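Local coordinates for protein ADP-ribosylglycohydrolase (Thermus thermophilus, PDB 2YZV) that belongs to the ADP-ribosylglycohydrolase family and folds as a single all-helical domain that carries two magnesium ions, at residues Ala182-Glu185 with Ala186-Leu190; Arg203-Glu207 with Gly208-Glu212; Lys77-Met80 with Asp81-Arg85; Ala271-Gly274 with Arg275-Arg278. One frame throughout, in Å; residues are numbered along the deposited sequence.

Contact 1. Residues Ala182-Glu185 with Ala186-Leu190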
loop_
_atom_site.group_PDB
_atom_site.type_symbol
_atom_site.label_atom_id
_atom_site.label_comp_id
_atom_site.label_asym_id
_atom_site.label_seq_id
_atom_site.Cartn_x
_atom_site.Cartn_y
_atom_site.Cartn_z
ATOM N N ALA A 182 13.682 10.974 4.716
ATOM C CA ALA A 182 13.106 12.299 4.516
ATOM C C ALA A 182 12.129 12.617 5.648
ATOM O O ALA A 182 11.394 11.745 6.113
ATOM C CB ALA A 182 12.390 12.366 3.169
ATOM N N PRO A 183 12.115 13.876 6.110
ATOM C CA PRO A 183 11.219 14.286 7.195
ATOM C C PRO A 183 9.757 14.383 6.762
ATOM O O PRO A 183 9.462 14.567 5.577
ATOM C CB PRO A 183 11.798 15.633 7.622
ATOM C CG PRO A 183 12.286 16.197 6.334
ATOM C CD PRO A 183 12.965 14.999 5.676
ATOM N N LYS A 184 8.854 14.248 7.729
ATOM C CA LYS A 184 7.422 14.304 7.456
ATOM C C LYS A 184 7.033 15.539 6.649
ATOM O O LYS A 184 6.229 15.449 5.722
ATOM C CB LYS A 184 6.624 14.269 8.767
ATOM C CG LYS A 184 5.113 14.331 8.559
ATOM C CD LYS A 184 4.331 14.171 9.861
ATOM C CE LYS A 184 4.420 12.759 10.409
ATOM N NZ LYS A 184 3.490 12.573 11.561
ATOM N N GLU A 185 7.604 16.691 6.990
ATOM C CA GLU A 185 7.284 17.923 6.279
ATOM C C GLU A 185 7.613 17.836 4.788
ATOM O O GLU A 185 6.855 18.322 3.951
ATOM C CB GLU A 185 8.026 19.110 6.907
ATOM C CG GLU A 185 9.523 18.892 7.047
ATOM C CD GLU A 185 9.932 18.372 8.421
ATOM O OE1 GLU A 185 9.166 17.598 9.042
ATOM O OE2 GLU A 185 11.040 18.730 8.878
ATOM N N ALA A 186 8.743 17.219 4.459
ATOM C CA ALA A 186 9.154 17.078 3.066
ATOM C C ALA A 186 8.219 16.125 2.327
ATOM O O ALA A 186 7.846 16.371 1.177
ATOM C CB ALA A 186 10.588 16.561 2.996
ATOM N N LEU A 187 7.847 15.036 2.992
ATOM C CA LEU A 187 6.948 14.054 2.392
ATOM C C LEU A 187 5.601 14.684 2.062
ATOM O O LEU A 187 5.087 14.529 0.952
ATOM C CB LEU A 187 6.759 12.868 3.345
ATOM C CG LEU A 187 8.056 12.086 3.597
ATOM C CD1 LEU A 187 7.877 11.115 4.756
ATOM C CD2 LEU A 187 8.459 11.345 2.318
ATOM N N LEU A 188 5.034 15.409 3.019
ATOM C CA LEU A 188 3.740 16.047 2.808
ATOM C C LEU A 188 3.776 17.206 1.813
ATOM O O LEU A 188 2.767 17.517 1.190
ATOM C CB LEU A 188 3.170 16.525 4.149
ATOM C CG LEU A 188 2.957 15.408 5.173
ATOM C CD1 LEU A 188 2.508 16.007 6.501
ATOM C CD2 LEU A 188 1.922 14.413 4.645
ATOM N N ALA A 189 4.938 17.835 1.648
ATOM C CA ALA A 189 5.054 18.951 0.716
ATOM C C ALA A 189 4.966 18.472 -0.734
ATOM O O ALA A 189 4.593 19.241 -1.619
ATOM C CB ALA A 189 6.358 19.709 0.958
ATOM N N LEU A 190 5.317 17.207 -0.973
ATOM C CA LEU A 190 5.221 16.623 -2.313
ATOM C C LEU A 190 5.750 17.564 -3.391
ATOM O O LEU A 190 5.175 17.663 -4.475
ATOM C CB LEU A 190 3.752 16.291 -2.606
ATOM C CG LEU A 190 3.150 15.199 -1.712
ATOM C CD1 LEU A 190 1.633 15.323 -1.629
ATOM C CD2 LEU A 190 3.553 13.838 -2.266
#

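Contact 2. Residues Arg203-Glu207 with Gly208-Glu212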
loop_
_atom_site.group_PDB
_atom_site.type_symbol
_atom_site.label_atom_id
_atom_site.label_comp_id
_atom_site.label_asym_id
_atom_site.label_seq_id
_atom_site.Cartn_x
_atom_site.Cartn_y
_atom_site.Cartn_z
ATOM N N ARG A 203 -4.380 16.336 -8.318
ATOM C CA ARG A 203 -3.779 17.654 -8.180
ATOM C C ARG A 203 -4.306 18.286 -6.889
ATOM O O ARG A 203 -3.555 18.907 -6.133
ATOM C CB ARG A 203 -4.152 18.524 -9.384
ATOM C CG ARG A 203 -3.485 19.885 -9.417
ATOM C CD ARG A 203 -4.092 20.751 -10.515
ATOM N NE ARG A 203 -3.961 20.149 -11.842
ATOM C CZ ARG A 203 -2.859 20.202 -12.586
ATOM N NH1 ARG A 203 -1.781 20.835 -12.140
ATOM N NH2 ARG A 203 -2.833 19.619 -13.778
ATOM N N ARG A 204 -5.601 18.128 -6.631
ATOM C CA ARG A 204 -6.173 18.691 -5.415
ATOM C C ARG A 204 -5.573 18.054 -4.168
ATOM O O ARG A 204 -5.434 18.713 -3.138
ATOM C CB ARG A 204 -7.701 18.544 -5.399
ATOM C CG ARG A 204 -8.424 19.825 -5.819
ATOM C CD ARG A 204 -9.937 19.709 -5.686
ATOM N NE ARG A 204 -10.535 18.884 -6.732
ATOM C CZ ARG A 204 -10.657 19.248 -8.005
ATOM N NH1 ARG A 204 -10.220 20.433 -8.411
ATOM N NH2 ARG A 204 -11.222 18.421 -8.873
ATOM N N VAL A 205 -5.213 16.775 -4.258
ATOM C CA VAL A 205 -4.621 16.095 -3.115
ATOM C C VAL A 205 -3.223 16.646 -2.852
ATOM O O VAL A 205 -2.906 17.067 -1.739
ATOM C CB VAL A 205 -4.526 14.567 -3.348
ATOM C CG1 VAL A 205 -3.711 13.912 -2.233
ATOM C CG2 VAL A 205 -5.928 13.966 -3.392
ATOM N N VAL A 206 -2.398 16.652 -3.892
ATOM C CA VAL A 206 -1.027 17.134 -3.784
ATOM C C VAL A 206 -0.947 18.579 -3.299
ATOM O O VAL A 206 -0.003 18.957 -2.602
ATOM C CB VAL A 206 -0.299 17.006 -5.144
ATOM C CG1 VAL A 206 1.093 17.619 -5.063
ATOM C CG2 VAL A 206 -0.202 15.537 -5.530
ATOM N N GLU A 207 -1.942 19.385 -3.654
ATOM C CA GLU A 207 -1.954 20.785 -3.250
ATOM C C GLU A 207 -2.531 21.059 -1.863
ATOM O O GLU A 207 -2.787 22.215 -1.512
ATOM C CB GLU A 207 -2.682 21.616 -4.306
ATOM C CG GLU A 207 -1.918 21.681 -5.622
ATOM C CD GLU A 207 -2.613 22.519 -6.672
ATOM O OE1 GLU A 207 -2.005 22.750 -7.740
ATOM O OE2 GLU A 207 -3.765 22.943 -6.435
ATOM N N GLY A 208 -2.735 20.006 -1.075
ATOM C CA GLY A 208 -3.243 20.194 0.275
ATOM C C GLY A 208 -4.609 19.634 0.623
ATOM O O GLY A 208 -5.119 19.879 1.717
ATOM N N GLY A 209 -5.211 18.883 -0.291
ATOM C CA GLY A 209 -6.517 18.322 -0.005
ATOM C C GLY A 209 -6.503 17.378 1.186
ATOM O O GLY A 209 -7.500 17.237 1.894
ATOM N N PHE A 210 -5.360 16.746 1.426
ATOM C CA PHE A 210 -5.222 15.789 2.519
ATOM C C PHE A 210 -5.197 16.375 3.933
ATOM O O PHE A 210 -5.283 15.632 4.911
ATOM C CB PHE A 210 -3.963 14.941 2.296
ATOM C CG PHE A 210 -2.687 15.738 2.311
ATOM C CD1 PHE A 210 -2.076 16.075 3.516
ATOM C CD2 PHE A 210 -2.110 16.173 1.119
ATOM C CE1 PHE A 210 -0.905 16.836 3.539
ATOM C CE2 PHE A 210 -0.935 16.937 1.126
ATOM C CZ PHE A 210 -0.332 17.269 2.343
ATOM N N TRP A 211 -5.079 17.695 4.059
ATOM C CA TRP A 211 -5.043 18.297 5.392
ATOM C C TRP A 211 -6.400 18.191 6.092
ATOM O O TRP A 211 -6.488 18.299 7.320
ATOM C CB TRP A 211 -4.616 19.771 5.312
ATOM C CG TRP A 211 -3.206 20.003 4.799
ATOM C CD1 TRP A 211 -2.851 20.703 3.680
ATOM C CD2 TRP A 211 -1.978 19.594 5.421
ATOM N NE1 TRP A 211 -1.481 20.760 3.569
ATOM C CE2 TRP A 211 -0.920 20.089 4.623
ATOM C CE3 TRP A 211 -1.666 18.861 6.577
ATOM C CZ2 TRP A 211 0.428 19.877 4.943
ATOM C CZ3 TRP A 211 -0.319 18.650 6.896
ATOM C CH2 TRP A 211 0.708 19.158 6.078
ATOM N N GLU A 212 -7.456 17.978 5.314
ATOM C CA GLU A 212 -8.789 17.853 5.890
ATOM C C GLU A 212 -9.132 16.387 6.108
ATOM O O GLU A 212 -8.812 15.541 5.277
ATOM C CB GLU A 212 -9.835 18.482 4.972
ATOM C CG GLU A 212 -11.223 18.487 5.578
ATOM C CD GLU A 212 -11.275 19.271 6.875
ATOM O OE1 GLU A 212 -11.133 20.511 6.819
ATOM O OE2 GLU A 212 -11.445 18.647 7.945
#

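Contact 3. Residues Lys77-Met80 with Asp81-Arg85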
loop_
_atom_site.group_PDB
_atom_site.type_symbol
_atom_site.label_atom_id
_atom_site.label_comp_id
_atom_site.label_asym_id
_atom_site.label_seq_id
_atom_site.Cartn_x
_atom_site.Cartn_y
_atom_site.Cartn_z
ATOM N N LYS A 77 4.326 -9.986 -16.538
ATOM C CA LYS A 77 3.684 -11.216 -16.971
ATOM C C LYS A 77 3.668 -12.212 -15.809
ATOM O O LYS A 77 2.643 -12.824 -15.527
ATOM C CB LYS A 77 4.422 -11.819 -18.170
ATOM C CG LYS A 77 3.838 -13.133 -18.641
ATOM C CD LYS A 77 4.580 -13.673 -19.855
ATOM C CE LYS A 77 3.991 -15.003 -20.300
ATOM N NZ LYS A 77 2.527 -14.887 -20.557
ATOM N N ASP A 78 4.805 -12.356 -15.131
ATOM C CA ASP A 78 4.898 -13.274 -14.000
ATOM C C ASP A 78 4.039 -12.786 -12.838
ATOM O O ASP A 78 3.456 -13.584 -12.106
ATOM C CB ASP A 78 6.352 -13.421 -13.546
ATOM C CG ASP A 78 6.499 -14.369 -12.369
ATOM O OD1 ASP A 78 6.645 -13.887 -11.227
ATOM O OD2 ASP A 78 6.456 -15.598 -12.584
ATOM N N GLN A 79 3.960 -11.471 -12.670
ATOM C CA GLN A 79 3.142 -10.914 -11.602
ATOM C C GLN A 79 1.703 -11.369 -11.799
ATOM O O GLN A 79 1.058 -11.849 -10.865
ATOM C CB GLN A 79 3.207 -9.387 -11.625
ATOM C CG GLN A 79 4.524 -8.828 -11.125
ATOM C CD GLN A 79 4.712 -7.370 -11.488
ATOM O OE1 GLN A 79 3.740 -6.632 -11.670
ATOM N NE2 GLN A 79 5.966 -6.942 -11.582
ATOM N N MET A 80 1.214 -11.231 -13.027
ATOM C CA MET A 80 -0.149 -11.616 -13.357
ATOM C C MET A 80 -0.370 -13.122 -13.291
ATOM O O MET A 80 -1.455 -13.569 -12.925
ATOM C CB MET A 80 -0.526 -11.066 -14.737
ATOM C CG MET A 80 -0.685 -9.546 -14.757
ATOM S SD MET A 80 -2.093 -8.962 -13.766
ATOM C CE MET A 80 -3.400 -8.991 -15.017
ATOM N N ASP A 81 0.645 -13.911 -13.639
ATOM C CA ASP A 81 0.503 -15.361 -13.557
ATOM C C ASP A 81 0.223 -15.702 -12.096
ATOM O O ASP A 81 -0.621 -16.545 -11.790
ATOM C CB ASP A 81 1.782 -16.084 -14.001
ATOM C CG ASP A 81 2.017 -16.004 -15.498
ATOM O OD1 ASP A 81 1.028 -16.026 -16.260
ATOM O OD2 ASP A 81 3.194 -15.940 -15.912
ATOM N N ARG A 82 0.931 -15.030 -11.193
ATOM C CA ARG A 82 0.757 -15.270 -9.768
ATOM C C ARG A 82 -0.585 -14.759 -9.248
ATOM O O ARG A 82 -1.253 -15.457 -8.486
ATOM C CB ARG A 82 1.903 -14.633 -8.981
ATOM C CG ARG A 82 3.268 -15.237 -9.282
ATOM C CD ARG A 82 4.362 -14.501 -8.524
ATOM N NE ARG A 82 5.702 -14.932 -8.914
ATOM C CZ ARG A 82 6.252 -16.092 -8.569
ATOM N NH1 ARG A 82 5.583 -16.955 -7.815
ATOM N NH2 ARG A 82 7.474 -16.390 -8.983
ATOM N N TYR A 83 -0.986 -13.551 -9.646
ATOM C CA TYR A 83 -2.269 -13.017 -9.190
ATOM C C TYR A 83 -3.393 -13.932 -9.653
ATOM O O TYR A 83 -4.317 -14.232 -8.898
ATOM C CB TYR A 83 -2.544 -11.614 -9.750
ATOM C CG TYR A 83 -1.578 -10.521 -9.349
ATOM C CD1 TYR A 83 -0.937 -10.530 -8.109
ATOM C CD2 TYR A 83 -1.336 -9.446 -10.204
ATOM C CE1 TYR A 83 -0.078 -9.495 -7.736
ATOM C CE2 TYR A 83 -0.488 -8.410 -9.842
ATOM C CZ TYR A 83 0.140 -8.437 -8.611
ATOM O OH TYR A 83 0.980 -7.404 -8.262
ATOM N N LEU A 84 -3.312 -14.362 -10.910
ATOM C CA LEU A 84 -4.321 -15.235 -11.497
ATOM C C LEU A 84 -4.388 -16.566 -10.761
ATOM O O LEU A 84 -5.470 -17.081 -10.482
ATOM C CB LEU A 84 -4.008 -15.477 -12.977
ATOM C CG LEU A 84 -4.976 -16.368 -13.762
ATOM C CD1 LEU A 84 -6.364 -15.749 -13.762
ATOM C CD2 LEU A 84 -4.469 -16.542 -15.186
ATOM N N ARG A 85 -3.220 -17.117 -10.453
ATOM C CA ARG A 85 -3.128 -18.391 -9.753
ATOM C C ARG A 85 -3.747 -18.278 -8.363
ATOM O O ARG A 85 -4.355 -19.226 -7.867
ATOM C CB ARG A 85 -1.661 -18.815 -9.664
ATOM C CG ARG A 85 -1.419 -20.197 -9.091
ATOM C CD ARG A 85 -0.036 -20.690 -9.496
ATOM N NE ARG A 85 1.002 -19.705 -9.199
ATOM C CZ ARG A 85 2.250 -19.773 -9.653
ATOM N NH1 ARG A 85 2.621 -20.781 -10.431
ATOM N NH2 ARG A 85 3.127 -18.830 -9.334
HETATM O O HOH W 1 5.650 -16.348 -15.049
HETATM O O HOH W 2 4.813 -17.927 -11.877
HETATM O O HOH W 3 1.507 -5.725 -10.522
#

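Contact 4. Residues Ala271-Gly274 with Arg275-Arg278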
loop_
_atom_site.group_PDB
_atom_site.type_symbol
_atom_site.label_atom_id
_atom_site.label_comp_id
_atom_site.label_asym_id
_atom_site.label_seq_id
_atom_site.Cartn_x
_atom_site.Cartn_y
_atom_site.Cartn_z
ATOM N N ALA A 271 8.820 0.820 15.764
ATOM C CA ALA A 271 7.798 1.740 16.247
ATOM C C ALA A 271 6.380 1.186 16.142
ATOM O O ALA A 271 5.437 1.777 16.670
ATOM C CB ALA A 271 7.894 3.064 15.492
ATOM N N ILE A 272 6.225 0.060 15.453
ATOM C CA ILE A 272 4.909 -0.558 15.314
ATOM C C ILE A 272 4.615 -1.370 16.575
ATOM O O ILE A 272 5.456 -2.152 17.024
ATOM C CB ILE A 272 4.859 -1.496 14.087
ATOM C CG1 ILE A 272 5.171 -0.705 12.812
ATOM C CG2 ILE A 272 3.492 -2.162 13.999
ATOM C CD1 ILE A 272 5.185 -1.544 11.542
ATOM N N PRO A 273 3.423 -1.190 17.170
ATOM C CA PRO A 273 3.057 -1.929 18.385
ATOM C C PRO A 273 3.401 -3.410 18.299
ATOM O O PRO A 273 2.970 -4.107 17.379
ATOM C CB PRO A 273 1.555 -1.688 18.488
ATOM C CG PRO A 273 1.427 -0.289 17.994
ATOM C CD PRO A 273 2.336 -0.275 16.772
ATOM N N GLY A 274 4.182 -3.886 19.265
ATOM C CA GLY A 274 4.577 -5.281 19.275
ATOM C C GLY A 274 3.418 -6.259 19.247
ATOM O O GLY A 274 3.491 -7.292 18.577
ATOM N N ARG A 275 2.345 -5.946 19.969
ATOM C CA ARG A 275 1.193 -6.834 20.009
ATOM C C ARG A 275 0.535 -6.977 18.638
ATOM O O ARG A 275 -0.037 -8.021 18.333
ATOM C CB ARG A 275 0.174 -6.350 21.048
ATOM C CG ARG A 275 -0.366 -4.957 20.818
ATOM C CD ARG A 275 -1.269 -4.537 21.965
ATOM N NE ARG A 275 -1.870 -3.227 21.737
ATOM C CZ ARG A 275 -1.199 -2.079 21.730
ATOM N NH1 ARG A 275 0.110 -2.065 21.944
ATOM N NH2 ARG A 275 -1.841 -0.941 21.500
ATOM N N TRP A 276 0.608 -5.931 17.817
ATOM C CA TRP A 276 0.030 -5.997 16.476
ATOM C C TRP A 276 0.872 -6.935 15.617
ATOM O O TRP A 276 0.339 -7.769 14.882
ATOM C CB TRP A 276 -0.019 -4.603 15.828
ATOM C CG TRP A 276 -1.077 -3.693 16.403
ATOM C CD1 TRP A 276 -2.017 -4.016 17.346
ATOM C CD2 TRP A 276 -1.315 -2.320 16.058
ATOM N NE1 TRP A 276 -2.820 -2.933 17.606
ATOM C CE2 TRP A 276 -2.414 -1.878 16.831
ATOM C CE3 TRP A 276 -0.708 -1.420 15.171
ATOM C CZ2 TRP A 276 -2.919 -0.572 16.744
ATOM C CZ3 TRP A 276 -1.212 -0.120 15.083
ATOM C CH2 TRP A 276 -2.307 0.289 15.866
ATOM N N LEU A 277 2.190 -6.801 15.718
ATOM C CA LEU A 277 3.101 -7.647 14.957
ATOM C C LEU A 277 3.032 -9.107 15.410
ATOM O O LEU A 277 3.026 -10.017 14.585
ATOM C CB LEU A 277 4.539 -7.129 15.090
ATOM C CG LEU A 277 4.838 -5.768 14.452
ATOM C CD1 LEU A 277 6.237 -5.307 14.843
ATOM C CD2 LEU A 277 4.714 -5.870 12.940
ATOM N N ARG A 278 2.973 -9.335 16.718
ATOM C CA ARG A 278 2.913 -10.701 17.226
ATOM C C ARG A 278 1.648 -11.437 16.806
ATOM O O ARG A 278 1.646 -12.664 16.700
ATOM C CB ARG A 278 3.029 -10.714 18.754
ATOM C CG ARG A 278 4.447 -10.496 19.265
ATOM C CD ARG A 278 4.539 -10.741 20.764
ATOM N NE ARG A 278 3.953 -9.657 21.546
ATOM C CZ ARG A 278 4.524 -8.468 21.718
ATOM N NH1 ARG A 278 5.700 -8.209 21.163
ATOM N NH2 ARG A 278 3.920 -7.541 22.449
#

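Contact 1. Residues Ala182-Glu185 with Ala186-Leu190
P183 and A186 meet over the first turn of helix 184-189, where backbone bonds and apolar contacts act together. P183 is the N-cap, and its carbonyl oxygen serves two amides: L187 N gives a straight bond to P183 O at 3.1 Å (N-H...O angle 163°), while A186 N reaches the same oxygen only weakly. One residue on, L188 N bonds to K184 O at 3.0 Å, nearly along the C=O axis, and A189 N makes a weak bond to E185 O.

The apolar contacts span three to five residues. The proline ring leans on the helix through CG, 3.8 Å from A186 CB, and A182, just ahead of the turn, sets CB 4.1 Å from L187 CD2. K184 and L188 run side by side in the same direction. With K184 CG anti to the backbone N (chi1 180°), its CG methylene lies against the leucine, 3.7 Å from L188 CD1.

The lysine then bends at chi3 and takes its amino group to F232 O and Y267 OH, lying also against the F232 ring as a cation-pi partner. L187 and L188 both pack on F232 of helix 221-234. K184 is therefore divided in its chemistry: an aliphatic stem that extends the leucine surface, and a charged end satisfied by the neighbouring helices.

Contact 2. Residues Arg203-Glu207 with Gly208-Glu212
Across V205 and G209 the backbone closes helix 200-209 with a Schellman motif: G209 N reaches back to R204 O at 2.9 Å, and G208 N to V205 O at 3.0 Å. G208 is the C-prime residue, and its positive phi (115°) turns the chain out of the helix. The two bonds differ in approach. G209 N lies in the plane of the R204 carbonyl, whereas G208 N stands above that of V205, well off a lone pair. G209 N also makes a weak bond to V205 O, which thus faces two amides. The helix widens to a pi-type turn at 205-207 as it ends, and a type I turn from G209 to E212 carries the chain on.

Among the side chains, F210 does most of the touching. Its CG sits between the backbone N and the carbonyl carbon (chi1 63°), which folds the ring back toward the last helical turn. There the ring presents an edge to the V205 and V206 carbonyl oxygens, and CD2 lies 4.3 Å from V205 CG1. Outward, V205 packs on A226 and F210 on L229, both of helix 221-234, while V206 rests on F193 and L198, so the helix end is seated against its neighbours on the buried side. On the next residue, F210 CE1 stands 3.3 Å above the ring plane of W211, over its centre. At the other edge of the phenyl ring, F210 CD2 comes to 3.1 Å from V205 O.

Contact 3. Residues Lys77-Met80 with Asp81-Arg85
D78 and R82, one turn apart, hold the polar flank of this helical stretch with a salt bridge, R82 NE to D78 OD1 at 2.7 Å. The arginine is extended from CG to NE and brings its NE-H to the syn side of OD1, 26° out of the carboxylate plane; the two flat groups are turned 74° against each other. D78 OD1 also takes a bond from S68 of helix 57-72, and OD2 pairs with R72, so the carboxylate is gripped from several sides and would probably favour the charged form.

The tight part lies around M80 and Y83. M80 bends at chi2 and chi3, placing SD at the edge of the tyrosine ring, 3.7 Å from Y83 CD2 and 83° off the ring normal from the centroid: a Met-aromatic contact made in the ring plane. One ring face is occupied by Q79 O, 3.3 Å above the plane and offset toward the rim. A water joins the buried Q79 and Y83 on that side of the helix, donating to Q79 OE1 (2.7 Å) and accepting from Y83 OH (2.9 Å). Both M80 and Y83 also pack on L109 of helix 105-115.

The segments form one unbroken alpha helix, 76-89, with regular i to i+4 bonds such as Y83 N to Q79 O at 2.9 Å.

The looser side is bridged by two other waters. One donates to both D78 OD2 and D81 OD2; the second donates to D78 OD2 and weakly accepts from R85 NH2. D81 OD1 bonds to Y112, which K77 NZ also reaches.

Contact 4. Residues Ala271-Gly274 with Arg275-Arg278
P273 lies along one face of the W276 indole, the two side chains side by side and pointing the same way. Followed outward, the tryptophan meets the proline from CB along the CE3 side of the indole. CB is 3.4 Å from P273 O, and CG faces P273 CB. With CG anti to the carbonyl carbon (chi1 -73°), the ring is turned back against the pyrrolidine: CD2 is shared by P273 CB and CG, CE3 comes to 3.6 Å from P273 CD, and CZ3 lies against P273 CD and CG. P273 CG stands 3.9 Å from the centroid of the six-membered ring and 18° off its normal, a CH-pi contact over the face. At the tip of the five-membered ring, NE1 bonds to E41.

P273 is the N-cap of helix 274-279. Its carbonyl oxygen accepts from L277 N at 3.3 Å and weakly from W276 N, and R278 N bonds to G274 O at 2.8 Å.

I272 and L277 cross at about a right angle, I272 CG2 meeting L277 CG at 3.9 Å, and L277 continues onto L16 and V20 of helix 4-26. R275 brings NH1 to 3.8 Å from P273 CB, while its NE and NH2 form salt bridges with E41 and E239 respectively. R278 bends at chi3 and lays its guanidinium over the G274 peptide; G274 C lies 3.3 Å above the guanidinium plane of R278, offset toward the rim.

In the fold
From the N terminus, contact 3 comes first, within helix 76-89, which rests on helices 57-72 and 105-115. Contact 1 starts helix 184-189 and contact 2 ends helix 200-209; contact 4 opens helix 274-279 near helices 4-26 and 238-246. All four are local and in series: each joins adjoining segments, closing no long loop, and none nests in or crosses another. Contacts 1 and 2 touch, L188 and L190 packing on V206, F210 and W211, and both lean on helix 221-234. Contact 3 lies on the opposite side of the chain's centre, its centre about 34 Å from those of contacts 1 and 2. Contact 4 stands apart from all three.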